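Local coordinates for L-talarate/galactarate dehydratase (Salmonella typhimurium, PDB 2PP0), which catalyses the magnesium-dependent dehydration of L-talarate and galactarate to 5-keto-4-deoxy-D-glucarate and, in competition, the epimerisation of L-talarate to galactarate, at residues D26-F37 against V60-D71; G85-I96 against V122-I132. One frame throughout, in Å; residues are numbered along the deposited sequence.

Contact 1: residues D26-F37 against V60-D71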
loop_
_atom_site.group_PDB
_atom_site.type_symbol
_atom_site.label_atom_id
_atom_site.label_comp_id
_atom_site.label_asym_id
_atom_site.label_seq_id
_atom_site.Cartn_x
_atom_site.Cartn_y
_atom_site.Cartn_z
ATOM N N ASP B 26 -8.780 19.249 -4.432
ATOM C CA ASP B 26 -10.109 19.351 -3.846
ATOM C C ASP B 26 -9.968 19.682 -2.358
ATOM O O ASP B 26 -8.870 19.613 -1.798
ATOM C CB ASP B 26 -10.860 18.025 -4.025
ATOM C CG ASP B 26 -12.365 18.184 -3.919
ATOM O OD1 ASP B 26 -12.817 19.291 -3.549
ATOM O OD2 ASP B 26 -13.099 17.204 -4.201
ATOM N N ARG B 27 -11.079 20.033 -1.719
ATOM C CA ARG B 27 -11.072 20.392 -0.309
ATOM C C ARG B 27 -12.331 19.915 0.405
ATOM O O ARG B 27 -13.429 19.984 -0.142
ATOM C CB ARG B 27 -10.964 21.913 -0.162
ATOM C CG ARG B 27 -9.638 22.501 -0.601
ATOM C CD ARG B 27 -8.535 22.146 0.381
ATOM N NE ARG B 27 -7.293 22.861 0.093
ATOM C CZ ARG B 27 -6.449 22.539 -0.883
ATOM N NH1 ARG B 27 -6.704 21.505 -1.676
ATOM N NH2 ARG B 27 -5.343 23.252 -1.059
ATOM N N ILE B 28 -12.174 19.424 1.630
ATOM C CA ILE B 28 -13.328 18.973 2.397
ATOM C C ILE B 28 -14.047 20.226 2.904
ATOM O O ILE B 28 -13.402 21.160 3.379
ATOM C CB ILE B 28 -12.897 18.092 3.607
ATOM C CG1 ILE B 28 -12.275 16.780 3.101
ATOM C CG2 ILE B 28 -14.108 17.799 4.498
ATOM C CD1 ILE B 28 -11.657 15.905 4.189
ATOM N N GLU B 29 -15.373 20.259 2.799
ATOM C CA GLU B 29 -16.113 21.429 3.261
ATOM C C GLU B 29 -17.256 21.097 4.207
ATOM O O GLU B 29 -17.833 21.995 4.815
ATOM C CB GLU B 29 -16.674 22.222 2.068
ATOM C CG GLU B 29 -15.621 22.672 1.064
ATOM C CD GLU B 29 -16.156 23.698 0.081
ATOM O OE1 GLU B 29 -17.328 23.562 -0.333
ATOM O OE2 GLU B 29 -15.400 24.629 -0.282
ATOM N N TRP B 30 -17.577 19.816 4.341
ATOM C CA TRP B 30 -18.680 19.404 5.202
ATOM C C TRP B 30 -18.520 17.971 5.690
ATOM O O TRP B 30 -18.099 17.093 4.935
ATOM C CB TRP B 30 -19.991 19.517 4.426
ATOM C CG TRP B 30 -21.221 19.182 5.206
ATOM C CD1 TRP B 30 -21.897 20.001 6.064
ATOM C CD2 TRP B 30 -21.960 17.953 5.159
ATOM N NE1 TRP B 30 -23.013 19.362 6.547
ATOM C CE2 TRP B 30 -23.076 18.104 6.008
ATOM C CE3 TRP B 30 -21.787 16.740 4.478
ATOM C CZ2 TRP B 30 -24.019 17.090 6.194
ATOM C CZ3 TRP B 30 -22.727 15.729 4.665
ATOM C CH2 TRP B 30 -23.828 15.913 5.517
ATOM N N VAL B 31 -18.874 17.745 6.955
ATOM C CA VAL B 31 -18.793 16.423 7.566
ATOM C C VAL B 31 -19.981 16.200 8.489
ATOM O O VAL B 31 -20.349 17.091 9.251
ATOM C CB VAL B 31 -17.530 16.260 8.438
ATOM C CG1 VAL B 31 -17.438 14.820 8.931
ATOM C CG2 VAL B 31 -16.295 16.653 7.671
ATOM N N LYS B 32 -20.573 15.011 8.423
ATOM C CA LYS B 32 -21.692 14.669 9.291
ATOM C C LYS B 32 -21.438 13.334 9.977
ATOM O O LYS B 32 -21.197 12.323 9.316
ATOM C CB LYS B 32 -23.003 14.564 8.514
ATOM C CG LYS B 32 -24.184 14.214 9.410
ATOM C CD LYS B 32 -25.465 14.048 8.617
ATOM C CE LYS B 32 -26.619 13.697 9.533
ATOM N NZ LYS B 32 -27.847 13.396 8.763
ATOM N N LEU B 33 -21.494 13.336 11.306
ATOM C CA LEU B 33 -21.282 12.118 12.075
ATOM C C LEU B 33 -22.603 11.685 12.684
ATOM O O LEU B 33 -23.411 12.522 13.091
ATOM C CB LEU B 33 -20.260 12.363 13.187
ATOM C CG LEU B 33 -18.899 12.930 12.766
ATOM C CD1 LEU B 33 -18.042 13.152 14.001
ATOM C CD2 LEU B 33 -18.207 11.976 11.797
ATOM N N SER B 34 -22.829 10.379 12.736
ATOM C CA SER B 34 -24.056 9.847 13.304
ATOM C C SER B 34 -23.786 8.660 14.215
ATOM O O SER B 34 -22.872 7.867 13.969
ATOM C CB SER B 34 -25.013 9.400 12.192
ATOM O OG SER B 34 -25.414 10.487 11.377
ATOM N N LEU B 35 -24.570 8.560 15.285
ATOM C CA LEU B 35 -24.472 7.440 16.208
ATOM C C LEU B 35 -25.833 6.776 16.142
ATOM O O LEU B 35 -26.839 7.362 16.548
ATOM C CB LEU B 35 -24.198 7.899 17.644
ATOM C CG LEU B 35 -24.281 6.753 18.664
ATOM C CD1 LEU B 35 -23.294 5.656 18.276
ATOM C CD2 LEU B 35 -23.990 7.270 20.081
ATOM N N ALA B 36 -25.870 5.561 15.614
ATOM C CA ALA B 36 -27.123 4.836 15.494
ATOM C C ALA B 36 -27.023 3.507 16.214
ATOM O O ALA B 36 -25.927 3.032 16.507
ATOM C CB ALA B 36 -27.457 4.608 14.018
ATOM N N PHE B 37 -28.171 2.912 16.506
ATOM C CA PHE B 37 -28.194 1.624 17.169
ATOM C C PHE B 37 -29.044 0.632 16.397
ATOM O O PHE B 37 -30.234 0.851 16.154
ATOM C CB PHE B 37 -28.689 1.775 18.606
ATOM C CG PHE B 37 -27.654 2.346 19.533
ATOM C CD1 PHE B 37 -26.686 1.523 20.103
ATOM C CD2 PHE B 37 -27.609 3.711 19.791
ATOM C CE1 PHE B 37 -25.690 2.055 20.914
ATOM C CE2 PHE B 37 -26.613 4.253 20.602
ATOM C CZ PHE B 37 -25.653 3.423 21.163
ATOM N N VAL B 60 -26.294 -3.194 18.155
ATOM C CA VAL B 60 -24.963 -2.861 17.668
ATOM C C VAL B 60 -24.878 -1.362 17.438
ATOM O O VAL B 60 -25.715 -0.783 16.735
ATOM C CB VAL B 60 -24.639 -3.588 16.340
ATOM C CG1 VAL B 60 -23.230 -3.218 15.869
ATOM C CG2 VAL B 60 -24.747 -5.086 16.527
ATOM N N ALA B 61 -23.888 -0.726 18.053
ATOM C CA ALA B 61 -23.690 0.702 17.878
ATOM C C ALA B 61 -23.016 0.884 16.522
ATOM O O ALA B 61 -22.119 0.119 16.164
ATOM C CB ALA B 61 -22.797 1.256 18.980
ATOM N N ILE B 62 -23.456 1.884 15.770
ATOM C CA ILE B 62 -22.886 2.161 14.456
ATOM C C ILE B 62 -22.541 3.640 14.382
ATOM O O ILE B 62 -23.413 4.489 14.554
ATOM C CB ILE B 62 -23.896 1.843 13.318
ATOM C CG1 ILE B 62 -24.289 0.361 13.347
ATOM C CG2 ILE B 62 -23.288 2.212 11.966
ATOM C CD1 ILE B 62 -23.163 -0.597 12.992
ATOM N N ILE B 63 -21.274 3.957 14.147
ATOM C CA ILE B 63 -20.876 5.356 14.035
ATOM C C ILE B 63 -20.604 5.603 12.554
ATOM O O ILE B 63 -19.732 4.973 11.950
ATOM C CB ILE B 63 -19.619 5.682 14.877
ATOM C CG1 ILE B 63 -19.873 5.364 16.359
ATOM C CG2 ILE B 63 -19.287 7.167 14.766
ATOM C CD1 ILE B 63 -19.925 3.874 16.683
ATOM N N ILE B 64 -21.369 6.518 11.974
ATOM C CA ILE B 64 -21.263 6.827 10.554
ATOM C C ILE B 64 -20.648 8.188 10.293
ATOM O O ILE B 64 -20.885 9.144 11.032
ATOM C CB ILE B 64 -22.663 6.812 9.902
ATOM C CG1 ILE B 64 -23.385 5.522 10.267
ATOM C CG2 ILE B 64 -22.551 6.939 8.387
ATOM C CD1 ILE B 64 -24.860 5.539 9.918
ATOM N N ALA B 65 -19.847 8.271 9.237
ATOM C CA ALA B 65 -19.242 9.532 8.840
ATOM C C ALA B 65 -19.603 9.781 7.380
ATOM O O ALA B 65 -19.553 8.869 6.551
ATOM C CB ALA B 65 -17.729 9.486 9.002
ATOM N N GLU B 66 -19.990 11.014 7.079
ATOM C CA GLU B 66 -20.337 11.410 5.717
ATOM C C GLU B 66 -19.509 12.658 5.456
ATOM O O GLU B 66 -19.526 13.595 6.255
ATOM C CB GLU B 66 -21.829 11.719 5.618
ATOM C CG GLU B 66 -22.715 10.529 5.940
ATOM C CD GLU B 66 -24.180 10.903 6.034
ATOM O OE1 GLU B 66 -24.763 11.283 4.994
ATOM O OE2 GLU B 66 -24.749 10.825 7.147
ATOM N N ILE B 67 -18.760 12.649 4.357
ATOM C CA ILE B 67 -17.887 13.759 3.995
ATOM C C ILE B 67 -18.199 14.240 2.577
ATOM O O ILE B 67 -18.395 13.429 1.673
ATOM C CB ILE B 67 -16.393 13.321 4.045
ATOM C CG1 ILE B 67 -16.060 12.733 5.422
ATOM C CG2 ILE B 67 -15.480 14.508 3.747
ATOM C CD1 ILE B 67 -14.627 12.185 5.528
ATOM N N ARG B 68 -18.262 15.555 2.397
ATOM C CA ARG B 68 -18.530 16.139 1.084
ATOM C C ARG B 68 -17.446 17.150 0.758
ATOM O O ARG B 68 -17.048 17.944 1.609
ATOM C CB ARG B 68 -19.919 16.793 1.057
ATOM C CG ARG B 68 -21.024 15.767 0.887
ATOM C CD ARG B 68 -22.424 16.337 1.057
ATOM N NE ARG B 68 -23.413 15.268 0.942
ATOM C CZ ARG B 68 -23.730 14.655 -0.199
ATOM N NH1 ARG B 68 -23.149 15.012 -1.340
ATOM N NH2 ARG B 68 -24.610 13.662 -0.197
ATOM N N SER B 69 -16.956 17.106 -0.476
ATOM C CA SER B 69 -15.890 18.008 -0.902
ATOM C C SER B 69 -16.390 19.193 -1.730
ATOM O O SER B 69 -17.498 19.180 -2.269
ATOM C CB SER B 69 -14.854 17.238 -1.724
ATOM O OG SER B 69 -15.415 16.834 -2.963
ATOM N N ARG B 70 -15.545 20.211 -1.827
ATOM C CA ARG B 70 -15.850 21.405 -2.587
ATOM C C ARG B 70 -16.217 21.055 -4.031
ATOM O O ARG B 70 -17.182 21.585 -4.578
ATOM C CB ARG B 70 -14.631 22.328 -2.588
ATOM C CG ARG B 70 -14.783 23.585 -3.430
ATOM C CD ARG B 70 -13.418 24.177 -3.700
ATOM N NE ARG B 70 -12.610 23.271 -4.514
ATOM C CZ ARG B 70 -11.304 23.407 -4.715
ATOM N NH1 ARG B 70 -10.650 24.416 -4.159
ATOM N NH2 ARG B 70 -10.651 22.535 -5.472
ATOM N N ASP B 71 -15.459 20.148 -4.641
ATOM C CA ASP B 71 -15.707 19.779 -6.030
ATOM C C ASP B 71 -16.827 18.777 -6.276
ATOM O O ASP B 71 -16.885 18.153 -7.336
ATOM C CB ASP B 71 -14.408 19.304 -6.687
ATOM C CG ASP B 71 -13.333 20.380 -6.676
ATOM O OD1 ASP B 71 -13.698 21.575 -6.620
ATOM O OD2 ASP B 71 -12.129 20.044 -6.731
HETATM O O HOH W 1 -23.476 10.472 9.472
#
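Strands 28-37 and 60-69 run antiparallel as neighbours in the three-stranded meander of the enolase-superfamily N-terminal domain, to which C-terminal strand 388-395 is added beside strand 28-40; their axes are 4.6 Å apart at the closest point, with hydrogen-bonded pairs from Trp-30/Arg-68 to Ala-36/Ile-62. A classic beta bulge interrupts the ladder where Glu-29 and Trp-30 both face Arg-68: Glu-29 N makes a nearly straight bond to Arg-68 O, and Trp-30 N adds a weak one. Val-31, Leu-33, Leu-35 and Phe-37 share one face with Ile-67, Ala-65, Ile-63 and Ala-61. On it Leu-33 CD2 rests on Ala-65 CB (3.8 Å), and helix 86-96 packs against the two leucines. The other face is more polar. With its CG anti to the backbone N (chi1 -177°), Trp-30 lies beside the extended Arg-68 chain, CE3 to CD 3.5 Å, while its NE1 bonds to Glu-393. Lys-32 and Glu-66 also run side by side, and a water bridges Lys-32 O, Ser-34 OG and Glu-66 OE2; the same carboxylate oxygen forms a salt bridge with Arg-385. Beyond the bulge, Asp-26 ties the two ends together. Asp-26 OD2 accepts from Ser-69 OG (2.7 Å) and forms a salt bridge with Arg-146, whereas Asp-26 OD1 takes Asp-71 N at 3.0 Å and Arg-27 N at 2.6 Å, the donors arriving from opposite faces of the carboxylate plane.

Contact 2: residues G85-I96 against V122-I132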
loop_
_atom_site.group_PDB
_atom_site.type_symbol
_atom_site.label_atom_id
_atom_site.label_comp_id
_atom_site.label_asym_id
_atom_site.label_seq_id
_atom_site.Cartn_x
_atom_site.Cartn_y
_atom_site.Cartn_z
ATOM N N GLY B 85 -18.778 1.046 24.160
ATOM C CA GLY B 85 -17.742 1.547 23.273
ATOM C C GLY B 85 -18.243 2.524 22.218
ATOM O O GLY B 85 -17.499 3.399 21.785
ATOM N N GLY B 86 -19.505 2.383 21.817
ATOM C CA GLY B 86 -20.071 3.257 20.797
ATOM C C GLY B 86 -20.218 4.718 21.190
ATOM O O GLY B 86 -20.003 5.607 20.368
ATOM N N GLN B 87 -20.590 4.979 22.441
ATOM C CA GLN B 87 -20.741 6.359 22.901
ATOM C C GLN B 87 -19.395 7.071 22.880
ATOM O O GLN B 87 -19.318 8.270 22.603
ATOM C CB GLN B 87 -21.308 6.397 24.333
ATOM C CG GLN B 87 -22.721 5.849 24.496
ATOM C CD GLN B 87 -23.777 6.689 23.795
ATOM O OE1 GLN B 87 -23.545 7.852 23.460
ATOM N NE2 GLN B 87 -24.952 6.105 23.588
ATOM N N GLY B 88 -18.330 6.332 23.175
ATOM C CA GLY B 88 -17.004 6.927 23.193
ATOM C C GLY B 88 -16.452 7.154 21.797
ATOM O O GLY B 88 -15.820 8.173 21.524
ATOM N N ILE B 89 -16.674 6.192 20.911
ATOM C CA ILE B 89 -16.210 6.321 19.533
ATOM C C ILE B 89 -16.851 7.573 18.920
ATOM O O ILE B 89 -16.158 8.430 18.367
ATOM C CB ILE B 89 -16.598 5.083 18.707
ATOM C CG1 ILE B 89 -15.851 3.858 19.233
ATOM C CG2 ILE B 89 -16.254 5.304 17.229
ATOM C CD1 ILE B 89 -16.293 2.563 18.604
ATOM N N TYR B 90 -18.174 7.683 19.034
ATOM C CA TYR B 90 -18.885 8.846 18.494
ATOM C C TYR B 90 -18.428 10.151 19.145
ATOM O O TYR B 90 -18.202 11.153 18.461
ATOM C CB TYR B 90 -20.390 8.701 18.700
ATOM C CG TYR B 90 -21.168 9.947 18.324
ATOM C CD1 TYR B 90 -21.458 10.240 16.988
ATOM C CD2 TYR B 90 -21.600 10.843 19.303
ATOM C CE1 TYR B 90 -22.161 11.392 16.640
ATOM C CE2 TYR B 90 -22.306 12.004 18.963
ATOM C CZ TYR B 90 -22.582 12.269 17.631
ATOM O OH TYR B 90 -23.286 13.405 17.288
ATOM N N ALA B 91 -18.300 10.145 20.470
ATOM C CA ALA B 91 -17.884 11.349 21.188
ATOM C C ALA B 91 -16.525 11.869 20.729
ATOM O O ALA B 91 -16.341 13.077 20.558
ATOM C CB ALA B 91 -17.866 11.081 22.708
ATOM N N HIS B 92 -15.566 10.970 20.529
ATOM C CA HIS B 92 -14.239 11.397 20.091
ATOM C C HIS B 92 -14.265 11.855 18.629
ATOM O O HIS B 92 -13.640 12.847 18.273
ATOM C CB HIS B 92 -13.226 10.262 20.248
ATOM C CG HIS B 92 -11.809 10.693 20.022
ATOM N ND1 HIS B 92 -11.186 11.637 20.809
ATOM C CD2 HIS B 92 -10.906 10.339 19.075
ATOM C CE1 HIS B 92 -9.963 11.848 20.357
ATOM N NE2 HIS B 92 -9.768 11.073 19.306
ATOM N N ALA B 93 -14.984 11.122 17.786
ATOM C CA ALA B 93 -15.094 11.485 16.372
ATOM C C ALA B 93 -15.647 12.910 16.312
ATOM O O ALA B 93 -15.167 13.758 15.564
ATOM C CB ALA B 93 -16.029 10.518 15.659
ATOM N N LYS B 94 -16.651 13.178 17.138
ATOM C CA LYS B 94 -17.253 14.500 17.182
ATOM C C LYS B 94 -16.267 15.574 17.632
ATOM O O LYS B 94 -16.317 16.704 17.154
ATOM C CB LYS B 94 -18.468 14.482 18.117
ATOM C CG LYS B 94 -19.107 15.838 18.355
ATOM C CD LYS B 94 -20.431 15.668 19.076
ATOM C CE LYS B 94 -21.016 16.998 19.520
ATOM N NZ LYS B 94 -22.257 16.775 20.323
ATOM N N GLU B 95 -15.357 15.219 18.539
ATOM C CA GLU B 95 -14.398 16.192 19.061
ATOM C C GLU B 95 -13.200 16.481 18.146
ATOM O O GLU B 95 -12.502 17.477 18.338
ATOM C CB GLU B 95 -13.913 15.751 20.463
ATOM C CG GLU B 95 -13.062 16.801 21.198
ATOM C CD GLU B 95 -12.773 16.449 22.664
ATOM O OE1 GLU B 95 -12.888 15.266 23.053
ATOM O OE2 GLU B 95 -12.409 17.364 23.427
ATOM N N ILE B 96 -12.972 15.632 17.144
ATOM C CA ILE B 96 -11.849 15.825 16.221
ATOM C C ILE B 96 -12.244 16.087 14.758
ATOM O O ILE B 96 -11.421 16.559 13.976
ATOM C CB ILE B 96 -10.902 14.593 16.206
ATOM C CG1 ILE B 96 -11.666 13.358 15.719
ATOM C CG2 ILE B 96 -10.320 14.349 17.602
ATOM C CD1 ILE B 96 -10.791 12.116 15.547
ATOM N N VAL B 122 -4.931 10.528 23.690
ATOM C CA VAL B 122 -5.634 9.255 23.796
ATOM C C VAL B 122 -5.111 8.065 22.969
ATOM O O VAL B 122 -5.837 7.098 22.713
ATOM C CB VAL B 122 -7.160 9.457 23.567
ATOM C CG1 VAL B 122 -7.774 10.122 24.798
ATOM C CG2 VAL B 122 -7.417 10.345 22.353
ATOM N N GLY B 123 -3.850 8.139 22.560
ATOM C CA GLY B 123 -3.226 7.031 21.852
ATOM C C GLY B 123 -3.306 6.844 20.348
ATOM O O GLY B 123 -3.875 7.655 19.611
ATOM N N ARG B 124 -2.720 5.736 19.906
ATOM C CA ARG B 124 -2.678 5.371 18.496
ATOM C C ARG B 124 -3.245 3.972 18.290
ATOM O O ARG B 124 -2.953 3.312 17.301
ATOM C CB ARG B 124 -1.240 5.437 17.982
ATOM C CG ARG B 124 -0.606 6.808 18.154
ATOM C CD ARG B 124 0.772 6.895 17.507
ATOM N NE ARG B 124 1.479 8.100 17.935
ATOM C CZ ARG B 124 2.742 8.384 17.632
ATOM N NH1 ARG B 124 3.458 7.548 16.889
ATOM N NH2 ARG B 124 3.298 9.501 18.088
ATOM N N SER B 125 -4.051 3.525 19.245
ATOM C CA SER B 125 -4.701 2.221 19.164
ATOM C C SER B 125 -5.966 2.316 19.996
ATOM O O SER B 125 -6.142 3.265 20.754
ATOM C CB SER B 125 -3.802 1.120 19.737
ATOM O OG SER B 125 -3.644 1.280 21.134
ATOM N N GLY B 126 -6.855 1.346 19.841
ATOM C CA GLY B 126 -8.073 1.354 20.623
ATOM C C GLY B 126 -9.203 2.239 20.134
ATOM O O GLY B 126 -9.297 2.575 18.947
ATOM N N MET B 127 -10.054 2.633 21.077
ATOM C CA MET B 127 -11.231 3.436 20.784
ATOM C C MET B 127 -10.999 4.702 19.971
ATOM O O MET B 127 -11.819 5.040 19.127
ATOM C CB MET B 127 -11.960 3.776 22.091
ATOM C CG MET B 127 -13.463 4.052 21.925
ATOM S SD MET B 127 -14.355 4.059 23.524
ATOM C CE MET B 127 -13.415 5.305 24.305
ATOM N N ALA B 128 -9.901 5.410 20.210
ATOM C CA ALA B 128 -9.652 6.630 19.457
ATOM C C ALA B 128 -9.426 6.386 17.956
ATOM O O ALA B 128 -9.884 7.177 17.133
ATOM C CB ALA B 128 -8.470 7.391 20.055
ATOM N N VAL B 129 -8.728 5.312 17.585
ATOM C CA VAL B 129 -8.518 5.067 16.155
ATOM C C VAL B 129 -9.806 4.523 15.546
ATOM O O VAL B 129 -10.031 4.619 14.336
ATOM C CB VAL B 129 -7.324 4.098 15.865
ATOM C CG1 VAL B 129 -6.050 4.664 16.471
ATOM C CG2 VAL B 129 -7.603 2.703 16.387
ATOM N N GLN B 130 -10.665 3.971 16.394
ATOM C CA GLN B 130 -11.939 3.455 15.921
ATOM C C GLN B 130 -12.888 4.627 15.653
ATOM O O GLN B 130 -13.924 4.463 15.012
ATOM C CB GLN B 130 -12.539 2.490 16.942
ATOM C CG GLN B 130 -11.890 1.114 16.920
ATOM C CD GLN B 130 -12.492 0.181 17.951
ATOM O OE1 GLN B 130 -13.623 0.379 18.392
ATOM N NE2 GLN B 130 -11.742 -0.853 18.328
ATOM N N ALA B 131 -12.515 5.805 16.149
ATOM C CA ALA B 131 -13.292 7.021 15.940
ATOM C C ALA B 131 -12.810 7.644 14.624
ATOM O O ALA B 131 -13.526 8.424 13.996
ATOM C CB ALA B 131 -13.078 7.996 17.086
ATOM N N ILE B 132 -11.585 7.302 14.229
ATOM C CA ILE B 132 -11.019 7.789 12.969
ATOM C C ILE B 132 -11.527 6.876 11.843
ATOM O O ILE B 132 -11.752 7.324 10.717
ATOM C CB ILE B 132 -9.456 7.769 13.008
ATOM C CG1 ILE B 132 -8.950 8.788 14.032
ATOM C CG2 ILE B 132 -8.875 8.091 11.629
ATOM C CD1 ILE B 132 -7.434 8.835 14.163
#
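Gly-85, at the N-cap of helix 86-96, opens the contact with its carbonyl O 3.7 Å from Met-127 SD. The sulfur also sits over the bare Gly-88 backbone, Met-127 SD to Gly-88 CA 3.9 Å; the methionine bends at chi3 (57°), which leaves CE close to the same glycine. Ile-89 touches helix 127-132 with CG1 and with both methyls, CG2 and CD1. CG1 meets Met-127 CG, Ile-89 CG2 presses on Gln-130 O at 3.3 Å, and CD1 lies against the Gln-130 side chain, whose NE2 is bonded to Arg-304 O. One turn on, His-92 has CG anti to the backbone N (chi1 -171°), and its ring reaches out between Val-122 and Ala-131. Ala-131 CB lies at the ring edge, near its plane, 3.8 Å from His-92 CD2; Val-122 CG2 approaches His-92 CE1 at 3.6 Å, and Ile-96 CG2, of the same helix, lies over one face toward its rim. Ala-131 CB is set close against the helix backbone, 3.4 Å from Ile-89 O, and it also touches Ala-93 CB. Finally Ile-96 CD1 meets Ile-132 CG1, the two side chains crossing at about a right angle. No hydrogen bond joins the segments. The small residues Gly-88, Ala-93 and Ala-131 are consistent with the close approach, 8.1 Å, of the axes of 86-96 and 127-132, which cross at -62° in a largely apolar helix-helix packing within the helical part of the enolase-superfamily N-terminal domain.

From the N terminus, the chain enters strand 28-40, passes the substrate-binding residues Asp-46, Ala-47 and Lys-48, and returns in strand 57-69, so contact 1 closes a loop of 22 residues. Strand 74-81 and the substrate-binding pair Lys-82 and Arg-83 follow before contact 2 opens. The 25 residues between its segments include helix 108-118, and the chain then comes back in 122-132, where helix 127-146 begins. The contacts are thus in series, neither nested nor crossed. Their centres lie 14 Å apart, and helix 86-96 joins them directly: Leu-33 CD1 is 3.3 Å from Ala-93 O, and Leu-35 CB 3.7 Å from Tyr-90 CD1. The antiparallel sheet is thereby layered, through this helix, against helix 127-146.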